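PDB 5Z87: EmGH1 from Erythrobacter marinus, which probably hydrolyses beta-glucosidic bonds as a family 3 glycoside hydrolase, and may also act on arabinofuranosides and xylosides. Local coordinates for residues 622-627 with 704-709. Sequence-based numbering, arbitrary orientation.
Sequences SGKLPV and QDVVQL
Two torsions let K624 and D705 meet although the D705 side chain starts out away from the loop: K624 bends at its second torsion (chi2 -76°) and then runs extended to its tip, while D705 sets its carboxylate anti to the backbone N (chi1 -154°), which swings OD1 back to the lysine. The resulting salt bridge, K624 NZ to D705 OD1 at 2.8 Å, meets the oxygen nearly along its C-O axis, and the two side chains cross at about a right angle. NZ, buried here, also gives hydrogen bonds to G665 O and P772 O, so three oxygens grip it, while the other carboxylate oxygen, OD2, is hydrogen-bonded to the Y673 hydroxyl, a second hold on the carboxylate that would limit its rotation. The contact joins two parts of this family 3 glycoside hydrolase, the C-terminal domain of the family and the fibronectin type III-like beta-sandwich domain: residues 704-709 of strand 703-713 lie against the irregular segment 622-627, far from the DTT-occupied pocket. Beneath the charged tip, the lysine's aliphatic part serves as a nonpolar surface. K624 CG packs on V706 CG2 at 3.6 Å, the two side chains sliding past each other in opposite directions, and K624 CE comes 4.0 Å from Q708 NE2. That amide nitrogen bonds to G663 O and, weakly, to V706 O (3.4 Å); Q708 OE1 pairs with the Y710 hydroxyl. At the start of both segments S622 CB packs 3.7 Å from Q704 CB. Their polar ends turn to separate partners, S622 OG to K730 and Q704 NE2 to E415. A water 2.6 Å from S622 O also lies within hydrogen-bonding distance of Q704 O, spanning the two backbones where no direct bond joins them.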
ATOM      1  N   SER A 622     -11.490  29.526  -8.589  1.00 28.63           N
ATOM      2  CA  SER A 622     -10.189  29.695  -7.959  1.00 22.40           C
ATOM      3  C   SER A 622      -9.850  28.542  -7.021  1.00 21.99           C
ATOM      4  O   SER A 622      -8.890  28.660  -6.258  1.00 21.27           O
ATOM      5  CB  SER A 622     -10.147  31.015  -7.184  1.00 20.63           C
ATOM      6  OG  SER A 622     -10.915  30.910  -5.992  1.00 25.86           O
ATOM      7  N   GLY A 623     -10.632  27.463  -7.019  1.00 19.10           N
ATOM      8  CA  GLY A 623     -10.267  26.295  -6.243  1.00 25.48           C
ATOM      9  C   GLY A 623      -9.035  25.600  -6.796  1.00 25.77           C
ATOM     10  O   GLY A 623      -8.726  25.672  -7.987  1.00 21.59           O
ATOM     11  N   LYS A 624      -8.307  24.929  -5.901  1.00 24.44           N
ATOM     12  CA  LYS A 624      -7.134  24.132  -6.245  1.00 23.44           C
ATOM     13  C   LYS A 624      -7.289  22.745  -5.643  1.00 20.52           C
ATOM     14  O   LYS A 624      -7.874  22.588  -4.570  1.00 21.68           O
ATOM     15  CB  LYS A 624      -5.839  24.773  -5.728  1.00 18.18           C
ATOM     16  CG  LYS A 624      -5.583  26.193  -6.226  1.00 24.14           C
ATOM     17  CD  LYS A 624      -5.102  26.167  -7.670  1.00 21.41           C
ATOM     18  CE  LYS A 624      -4.349  27.424  -8.024  1.00 26.99           C
ATOM     19  NZ  LYS A 624      -3.837  27.382  -9.422  1.00 26.36           N
ATOM     20  N   LEU A 625      -6.764  21.734  -6.331  1.00 19.32           N
ATOM     21  CA  LEU A 625      -6.884  20.362  -5.830  1.00 17.50           C
ATOM     22  C   LEU A 625      -6.050  20.182  -4.562  1.00 22.28           C
ATOM     23  O   LEU A 625      -4.875  20.586  -4.531  1.00 24.10           O
ATOM     24  CB  LEU A 625      -6.451  19.366  -6.897  1.00 18.27           C
ATOM     25  CG  LEU A 625      -7.521  19.140  -7.964  1.00 22.96           C
ATOM     26  CD1 LEU A 625      -6.978  18.263  -9.080  1.00 12.07           C
ATOM     27  CD2 LEU A 625      -8.788  18.532  -7.349  1.00 12.18           C
ATOM     28  N   PRO A 626      -6.620  19.638  -3.486  1.00 20.82           N
ATOM     29  CA  PRO A 626      -5.826  19.343  -2.279  1.00 24.55           C
ATOM     30  C   PRO A 626      -5.316  17.907  -2.229  1.00 22.62           C
ATOM     31  O   PRO A 626      -4.750  17.510  -1.199  1.00 17.80           O
ATOM     32  CB  PRO A 626      -6.844  19.592  -1.164  1.00 17.24           C
ATOM     33  CG  PRO A 626      -8.153  19.071  -1.782  1.00 22.04           C
ATOM     34  CD  PRO A 626      -8.064  19.410  -3.262  1.00 22.16           C
ATOM     35  N   VAL A 627      -5.539  17.142  -3.294  1.00 19.88           N
ATOM     36  CA  VAL A 627      -5.005  15.802  -3.472  1.00 17.45           C
ATOM     37  C   VAL A 627      -4.413  15.726  -4.871  1.00 21.84           C
ATOM     38  O   VAL A 627      -4.693  16.560  -5.735  1.00 21.07           O
ATOM     39  CB  VAL A 627      -6.087  14.715  -3.310  1.00 20.10           C
ATOM     40  CG1 VAL A 627      -6.524  14.583  -1.874  1.00 15.89           C
ATOM     41  CG2 VAL A 627      -7.281  15.040  -4.232  1.00 14.99           C
ATOM     42  N   GLN A 704      -8.504  35.081  -8.810  1.00 22.85           N
ATOM     43  CA  GLN A 704      -7.645  34.631  -7.730  1.00 27.44           C
ATOM     44  C   GLN A 704      -6.759  33.470  -8.169  1.00 26.82           C
ATOM     45  O   GLN A 704      -7.117  32.675  -9.044  1.00 24.91           O
ATOM     46  CB  GLN A 704      -8.473  34.211  -6.522  1.00 26.62           C
ATOM     47  CG  GLN A 704      -9.185  35.365  -5.850  1.00 26.96           C
ATOM     48  CD  GLN A 704      -9.998  34.898  -4.665  1.00 22.16           C
ATOM     49  OE1 GLN A 704      -9.673  35.197  -3.515  1.00 31.70           O
ATOM     50  NE2 GLN A 704     -11.042  34.144  -4.934  1.00 18.85           N
ATOM     51  N   ASP A 705      -5.592  33.387  -7.546  1.00 27.27           N
ATOM     52  CA  ASP A 705      -4.714  32.237  -7.688  1.00 30.72           C
ATOM     53  C   ASP A 705      -4.146  31.907  -6.312  1.00 28.21           C
ATOM     54  O   ASP A 705      -4.065  32.770  -5.427  1.00 24.51           O
ATOM     55  CB  ASP A 705      -3.587  32.509  -8.705  1.00 23.22           C
ATOM     56  CG  ASP A 705      -3.046  31.232  -9.350  1.00 28.21           C
ATOM     57  OD1 ASP A 705      -3.678  30.164  -9.208  1.00 30.28           O
ATOM     58  OD2 ASP A 705      -1.988  31.298 -10.015  1.00 29.62           O
ATOM     59  N   VAL A 706      -3.746  30.651  -6.132  1.00 21.19           N
ATOM     60  CA  VAL A 706      -3.095  30.211  -4.903  1.00 19.02           C
ATOM     61  C   VAL A 706      -1.608  30.048  -5.188  1.00 24.49           C
ATOM     62  O   VAL A 706      -1.192  29.099  -5.858  1.00 22.91           O
ATOM     63  CB  VAL A 706      -3.709  28.917  -4.362  1.00 24.67           C
ATOM     64  CG1 VAL A 706      -3.020  28.523  -3.071  1.00 17.71           C
ATOM     65  CG2 VAL A 706      -5.217  29.100  -4.144  1.00 23.77           C
ATOM     66  N   VAL A 707      -0.809  30.989  -4.685  1.00 24.06           N
ATOM     67  CA  VAL A 707       0.643  30.913  -4.763  1.00 20.93           C
ATOM     68  C   VAL A 707       1.136  29.850  -3.789  1.00 29.18           C
ATOM     69  O   VAL A 707       0.767  29.861  -2.608  1.00 31.06           O
ATOM     70  CB  VAL A 707       1.238  32.291  -4.446  1.00 22.66           C
ATOM     71  CG1 VAL A 707       2.742  32.242  -4.320  1.00 20.22           C
ATOM     72  CG2 VAL A 707       0.812  33.290  -5.511  1.00 27.79           C
ATOM     73  N   GLN A 708       1.969  28.919  -4.268  1.00 25.03           N
ATOM     74  CA  GLN A 708       2.336  27.733  -3.497  1.00 19.02           C
ATOM     75  C   GLN A 708       3.847  27.630  -3.331  1.00 18.69           C
ATOM     76  O   GLN A 708       4.597  27.720  -4.310  1.00 23.19           O
ATOM     77  CB  GLN A 708       1.777  26.466  -4.158  1.00 19.05           C
ATOM     78  CG  GLN A 708       0.259  26.487  -4.258  1.00 25.47           C
ATOM     79  CD  GLN A 708      -0.325  25.400  -5.151  1.00 24.53           C
ATOM     80  OE1 GLN A 708       0.184  24.273  -5.231  1.00 21.21           O
ATOM     81  NE2 GLN A 708      -1.406  25.741  -5.834  1.00 19.05           N
ATOM     82  N   LEU A 709       4.287  27.414  -2.091  1.00 27.29           N
ATOM     83  CA  LEU A 709       5.700  27.292  -1.744  1.00 23.11           C
ATOM     84  C   LEU A 709       6.018  25.858  -1.315  1.00 23.62           C
ATOM     85  O   LEU A 709       5.259  25.247  -0.561  1.00 22.27           O
ATOM     86  CB  LEU A 709       6.061  28.275  -0.628  1.00 19.02           C
ATOM     87  CG  LEU A 709       7.550  28.454  -0.278  1.00 30.45           C
ATOM     88  CD1 LEU A 709       8.259  29.313  -1.312  1.00 25.68           C
ATOM     89  CD2 LEU A 709       7.697  29.072   1.097  1.00 25.82           C
TER
HETATM   90  O   HOH W   1      -6.892  29.806  -7.529  1.00 31.51           O